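Local coordinates for protein CocE/NonD family hydrolase (Staphylococcus aureus subsp. aureus COL, PDB 3III) that probably hydrolyses ester or amide bonds as a serine hydrolase of the CocE/NonD family, pairing an alpha/beta-hydrolase domain with a C-terminal beta-rich domain, at residues Y335-D339 / S499-K504; T403-M409 / I556-N560. One frame throughout, in Å; residues are numbered along the deposited sequence.

Contact 1: residues Y335-D339 / S499-K504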
loop_
_atom_site.group_PDB
_atom_site.type_symbol
_atom_site.label_atom_id
_atom_site.label_comp_id
_atom_site.label_asym_id
_atom_site.label_seq_id
_atom_site.Cartn_x
_atom_site.Cartn_y
_atom_site.Cartn_z
ATOM N N TYR A 335 -10.615 -10.239 6.633
ATOM C CA TYR A 335 -10.324 -10.099 5.209
ATOM C C TYR A 335 -11.517 -10.315 4.323
ATOM O O TYR A 335 -12.378 -11.149 4.624
ATOM C CB TYR A 335 -9.190 -11.078 4.804
ATOM C CG TYR A 335 -9.524 -12.523 5.018
ATOM C CD1 TYR A 335 -10.011 -13.318 3.982
ATOM C CD2 TYR A 335 -9.388 -13.104 6.267
ATOM C CE1 TYR A 335 -10.346 -14.619 4.168
ATOM C CE2 TYR A 335 -9.755 -14.432 6.471
ATOM C CZ TYR A 335 -10.201 -15.199 5.402
ATOM O OH TYR A 335 -10.573 -16.521 5.607
ATOM N N GLU A 336 -11.555 -9.603 3.195
ATOM C CA GLU A 336 -12.578 -9.836 2.152
ATOM C C GLU A 336 -12.186 -10.974 1.228
ATOM O O GLU A 336 -11.072 -11.000 0.707
ATOM C CB GLU A 336 -12.842 -8.559 1.298
ATOM C CG GLU A 336 -13.948 -8.778 0.315
ATOM C CD GLU A 336 -14.363 -7.566 -0.462
ATOM O OE1 GLU A 336 -13.719 -6.492 -0.353
ATOM O OE2 GLU A 336 -15.350 -7.741 -1.192
ATOM N N VAL A 337 -13.110 -11.897 0.999
ATOM C CA VAL A 337 -12.998 -12.835 -0.111
ATOM C C VAL A 337 -13.798 -12.236 -1.287
ATOM O O VAL A 337 -15.029 -12.192 -1.268
ATOM C CB VAL A 337 -13.553 -14.192 0.247
ATOM C CG1 VAL A 337 -13.331 -15.182 -0.945
ATOM C CG2 VAL A 337 -12.803 -14.751 1.500
ATOM N N ARG A 338 -13.109 -11.728 -2.300
ATOM C CA ARG A 338 -13.782 -10.989 -3.376
ATOM C C ARG A 338 -14.463 -12.018 -4.289
ATOM O O ARG A 338 -13.844 -12.990 -4.653
ATOM C CB ARG A 338 -12.781 -10.217 -4.208
ATOM C CG ARG A 338 -12.029 -9.176 -3.447
ATOM C CD ARG A 338 -10.929 -8.526 -4.273
ATOM N NE ARG A 338 -9.996 -9.553 -4.709
ATOM C CZ ARG A 338 -8.983 -9.359 -5.555
ATOM N NH1 ARG A 338 -8.677 -8.140 -6.023
ATOM N NH2 ARG A 338 -8.215 -10.397 -5.886
ATOM N N ASP A 339 -15.689 -11.757 -4.713
ATOM C CA ASP A 339 -16.353 -12.577 -5.723
ATOM C C ASP A 339 -16.468 -11.812 -7.079
ATOM O O ASP A 339 -16.057 -12.345 -8.138
ATOM C CB ASP A 339 -17.750 -12.950 -5.254
ATOM C CG ASP A 339 -18.509 -13.773 -6.323
ATOM O OD1 ASP A 339 -17.851 -14.444 -7.163
ATOM O OD2 ASP A 339 -19.733 -13.715 -6.320
ATOM N N SER A 499 -3.691 -11.546 -2.683
ATOM C CA SER A 499 -5.041 -11.363 -3.196
ATOM C C SER A 499 -6.006 -12.340 -2.485
ATOM O O SER A 499 -5.589 -13.335 -1.966
ATOM C CB SER A 499 -5.043 -11.581 -4.706
ATOM O OG SER A 499 -4.827 -12.917 -5.031
ATOM N N GLY A 500 -7.275 -11.980 -2.426
ATOM C CA GLY A 500 -8.321 -12.805 -1.803
ATOM C C GLY A 500 -9.522 -12.891 -2.692
ATOM O O GLY A 500 -10.210 -11.880 -2.908
ATOM N N THR A 501 -9.847 -14.099 -3.153
ATOM C CA THR A 501 -10.827 -14.266 -4.214
ATOM C C THR A 501 -11.497 -15.613 -4.135
ATOM O O THR A 501 -10.816 -16.617 -3.839
ATOM C CB THR A 501 -10.107 -14.138 -5.606
ATOM O OG1 THR A 501 -9.107 -13.119 -5.501
ATOM C CG2 THR A 501 -11.101 -13.812 -6.776
ATOM N N LEU A 502 -12.811 -15.629 -4.355
ATOM C CA LEU A 502 -13.600 -16.846 -4.527
ATOM C C LEU A 502 -13.605 -17.211 -6.001
ATOM O O LEU A 502 -13.862 -16.319 -6.869
ATOM C CB LEU A 502 -15.066 -16.585 -4.149
ATOM C CG LEU A 502 -16.129 -17.659 -4.343
ATOM C CD1 LEU A 502 -15.770 -18.922 -3.517
ATOM C CD2 LEU A 502 -17.496 -17.018 -3.897
ATOM N N PHE A 503 -13.362 -18.493 -6.291
ATOM C CA PHE A 503 -13.607 -19.041 -7.620
ATOM C C PHE A 503 -14.720 -20.039 -7.420
ATOM O O PHE A 503 -14.526 -21.048 -6.740
ATOM C CB PHE A 503 -12.310 -19.709 -8.196
ATOM C CG PHE A 503 -11.218 -18.743 -8.485
ATOM C CD1 PHE A 503 -10.998 -18.280 -9.789
ATOM C CD2 PHE A 503 -10.453 -18.209 -7.466
ATOM C CE1 PHE A 503 -10.012 -17.364 -10.058
ATOM C CE2 PHE A 503 -9.460 -17.264 -7.733
ATOM C CZ PHE A 503 -9.245 -16.834 -9.011
ATOM N N LYS A 504 -15.918 -19.737 -7.917
ATOM C CA LYS A 504 -17.051 -20.645 -7.791
ATOM C C LYS A 504 -16.903 -21.826 -8.721
ATOM O O LYS A 504 -16.211 -21.752 -9.705
ATOM C CB LYS A 504 -18.378 -19.940 -8.102
ATOM C CG LYS A 504 -18.734 -18.730 -7.180
ATOM C CD LYS A 504 -20.003 -18.037 -7.763
ATOM C CE LYS A 504 -20.680 -17.117 -6.767
ATOM N NZ LYS A 504 -22.005 -16.634 -7.333
#
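R338 meets G500 and T501 through both its backbone and its side chain, a worked example of how a single residue joins two sheets at one point. In the backbone, R338 N donates to G500 O at 3.0 Å, and L502 N returns a straighter bond to R338 O at 2.8 Å (168° at the hydrogen). T501 CA adds a C-H...O contact to the same R338 O. This is a single bridge between R338 and T501, for the two strands run at 42° to each other and diverge beyond it.

The guanidinium supplies the second set of polar bonds. A bend at chi3 (-59°) swings R338 NE toward G500 O, 3.0 Å away, and carries NH2 on to T501. G500 O is thus gripped twice, by R338 N and R338 NE from opposite faces of its carbonyl plane. R338 NH2 meets T501 OG1 at 2.9 Å, with the hydroxyl at the edge of the guanidinium and in its plane; a further bond from NH2 to V452 O and a cation-pi contact with F441 help fix the group's rotation.

Apolar contact is slighter: V337 CG1 lies over the T501-L502 peptide, 3.5 Å from L502 N and 3.9 Å from L502 CB. At the far end D339 OD2 and K504 NZ form a long salt bridge of 3.8 Å, the two side chains crossing at about a right angle. D339 is also paired with K343 and K431, so its negative charge is probably well compensated.

The bridge marks a buried seam between strand 333-338 of the alpha/beta-hydrolase sheet and strand 490-503 of the antiparallel C-terminal domain, whose fold is probably jelly-roll-like, of the galactose-binding type, as in S15/CocE relatives.

Contact 2: residues T403-M409 / I556-N560; sequences TELVGNM and IPIVN
The closing strand of the chain, 553-559, is paired here with strand 403-406 in the antiparallel sheet of the C-terminal beta region. P557 O accepts from V406 N at 3.1 Å, and V559 N donates to E404 O at 2.8 Å, nearly in line with the carbonyl. Between these bonds L405 and I558 form a non-hydrogen-bonded pair, where L405 CA also makes a C-H...O contact with P557 O. A water bridges E404 N and V559 O.

L405 CD2 packs on I558 CG1 (3.7 Å) and on I556 CD1, while V406 and V559 meet through their CG2 methyls at about a right angle. The chain turns at G407, whose backbone angles suit a residue without a side chain, between strands 403-406 and 408-417; both pair with 553-559 in this probably jelly-roll-like sheet. The P557 ring packs against the corner, its CD 3.6 Å from M409 CG, and the selenium of selenomethionine M409 rests on I556 CG2. P557 CD also lies 3.2 Å from N408 O, a buried carbonyl oxygen without a polar partner in the model.

With CG anti to the carbonyl carbon (chi1 -58°) and the chain extended beyond, E404 carries its carboxylate out to N560. The bond from N560 ND2 to E404 OE1 is short (2.6 Å) and bent; OE1 is met nearly along its C-O axis but sits tilted from the amide plane. E404 OE1 also forms a salt bridge with K347, and N560 ND2 bonds to Y335 OH.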
loop_
_atom_site.group_PDB
_atom_site.type_symbol
_atom_site.label_atom_id
_atom_site.label_comp_id
_atom_site.label_asym_id
_atom_site.label_seq_id
_atom_site.Cartn_x
_atom_site.Cartn_y
_atom_site.Cartn_z
ATOM N N THR A 403 -13.849 -22.598 -4.525
ATOM C CA THR A 403 -12.525 -22.598 -3.947
ATOM C C THR A 403 -12.138 -21.194 -3.593
ATOM O O THR A 403 -12.245 -20.315 -4.453
ATOM C CB THR A 403 -11.523 -23.146 -4.971
ATOM O OG1 THR A 403 -11.950 -24.477 -5.317
ATOM C CG2 THR A 403 -10.073 -23.157 -4.450
ATOM N N GLU A 404 -11.641 -20.993 -2.373
ATOM C CA GLU A 404 -11.129 -19.677 -1.952
ATOM C C GLU A 404 -9.609 -19.642 -1.935
ATOM O O GLU A 404 -8.966 -20.472 -1.299
ATOM C CB GLU A 404 -11.703 -19.236 -0.609
ATOM C CG GLU A 404 -13.252 -19.178 -0.648
ATOM C CD GLU A 404 -13.937 -18.707 0.617
ATOM O OE1 GLU A 404 -13.300 -18.553 1.688
ATOM O OE2 GLU A 404 -15.172 -18.484 0.519
ATOM N N LEU A 405 -9.055 -18.666 -2.649
ATOM C CA LEU A 405 -7.631 -18.422 -2.706
ATOM C C LEU A 405 -7.333 -17.114 -1.974
ATOM O O LEU A 405 -7.728 -16.043 -2.408
ATOM C CB LEU A 405 -7.151 -18.304 -4.151
ATOM C CG LEU A 405 -7.376 -19.551 -5.019
ATOM C CD1 LEU A 405 -6.558 -19.322 -6.258
ATOM C CD2 LEU A 405 -7.009 -20.856 -4.317
ATOM N N VAL A 406 -6.629 -17.200 -0.851
ATOM C CA VAL A 406 -6.318 -16.014 -0.064
ATOM C C VAL A 406 -4.878 -16.052 0.372
ATOM O O VAL A 406 -4.499 -16.849 1.212
ATOM C CB VAL A 406 -7.249 -15.872 1.144
ATOM C CG1 VAL A 406 -6.881 -14.599 1.988
ATOM C CG2 VAL A 406 -8.737 -15.790 0.730
ATOM N N GLY A 407 -4.098 -15.126 -0.149
ATOM C CA GLY A 407 -2.705 -15.049 0.145
ATOM C C GLY A 407 -1.822 -14.809 -1.070
ATOM O O GLY A 407 -2.280 -14.256 -2.111
ATOM N N ASN A 408 -0.536 -15.140 -0.919
ATOM C CA ASN A 408 0.446 -15.020 -1.998
ATOM C C ASN A 408 0.290 -16.165 -2.974
ATOM O O ASN A 408 -0.204 -17.209 -2.606
ATOM C CB ASN A 408 1.872 -15.007 -1.430
ATOM C CG ASN A 408 2.277 -13.632 -0.834
ATOM O OD1 ASN A 408 2.796 -12.757 -1.555
ATOM N ND2 ASN A 408 2.123 -13.478 0.482
HETATM N N MSE A 409 0.691 -15.951 -4.229
HETATM C CA MSE A 409 0.864 -17.045 -5.190
HETATM C C MSE A 409 2.213 -16.881 -5.812
HETATM O O MSE A 409 2.735 -15.761 -5.908
HETATM C CB MSE A 409 -0.192 -16.982 -6.281
HETATM C CG MSE A 409 -1.607 -16.752 -5.771
HETATM SE SE MSE A 409 -2.933 -17.209 -7.211
HETATM C CE MSE A 409 -4.468 -16.036 -6.567
ATOM N N ILE A 556 -0.936 -22.004 -5.438
ATOM C CA ILE A 556 -2.116 -21.265 -5.047
ATOM C C ILE A 556 -2.473 -21.528 -3.581
ATOM O O ILE A 556 -2.341 -22.642 -3.108
ATOM C CB ILE A 556 -3.319 -21.566 -5.952
ATOM C CG1 ILE A 556 -3.764 -23.034 -5.871
ATOM C CG2 ILE A 556 -3.031 -21.089 -7.365
ATOM C CD1 ILE A 556 -5.056 -23.288 -6.661
ATOM N N PRO A 557 -2.901 -20.485 -2.846
ATOM C CA PRO A 557 -3.170 -20.596 -1.399
ATOM C C PRO A 557 -4.620 -20.942 -1.130
ATOM O O PRO A 557 -5.474 -20.052 -0.935
ATOM C CB PRO A 557 -2.889 -19.168 -0.900
ATOM C CG PRO A 557 -3.244 -18.270 -2.155
ATOM C CD PRO A 557 -2.719 -19.095 -3.277
ATOM N N ILE A 558 -4.934 -22.229 -1.128
ATOM C CA ILE A 558 -6.309 -22.670 -0.982
ATOM C C ILE A 558 -6.653 -22.607 0.505
ATOM O O ILE A 558 -5.938 -23.183 1.368
ATOM C CB ILE A 558 -6.552 -24.115 -1.504
ATOM C CG1 ILE A 558 -6.209 -24.210 -3.000
ATOM C CG2 ILE A 558 -8.039 -24.551 -1.217
ATOM C CD1 ILE A 558 -6.500 -25.470 -3.633
ATOM N N VAL A 559 -7.738 -21.917 0.819
ATOM C CA VAL A 559 -8.202 -21.803 2.208
ATOM C C VAL A 559 -9.687 -22.175 2.383
ATOM O O VAL A 559 -10.405 -22.241 1.432
ATOM C CB VAL A 559 -7.940 -20.363 2.724
ATOM C CG1 VAL A 559 -6.482 -20.052 2.735
ATOM C CG2 VAL A 559 -8.637 -19.329 1.896
ATOM N N ASN A 560 -10.148 -22.348 3.605
ATOM C CA ASN A 560 -11.629 -22.359 3.890
ATOM C C ASN A 560 -12.469 -23.470 3.193
ATOM O O ASN A 560 -11.896 -24.513 2.848
ATOM C CB ASN A 560 -12.277 -21.012 3.553
ATOM C CG ASN A 560 -11.671 -19.841 4.343
ATOM O OD1 ASN A 560 -11.310 -20.021 5.522
ATOM N ND2 ASN A 560 -11.575 -18.617 3.696
HETATM O O HOH W 1 -11.564 -23.219 -0.560
#

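The centres of contacts 1 and 2 lie about 9 Å apart, on the same side of the chain's centre. Their segments alternate along the sequence, in the order 335-339, 403-409, 499-504, 556-560. Strand 490-503 is the common element: it pairs with strand 403-406 through probable hydrogen bonds from T403 N to F503 O (2.8 Å) and L405 N to T501 O (3.0 Å), while L502 CD1 packs on E404 CG. A continuous path therefore runs from strand 333-338 of the mixed sheet, through 490-503 and 403-406, to the C-terminal strand 553-559, illustrating how interleaved segments knit the hydrolase sheet to the C-terminal beta region.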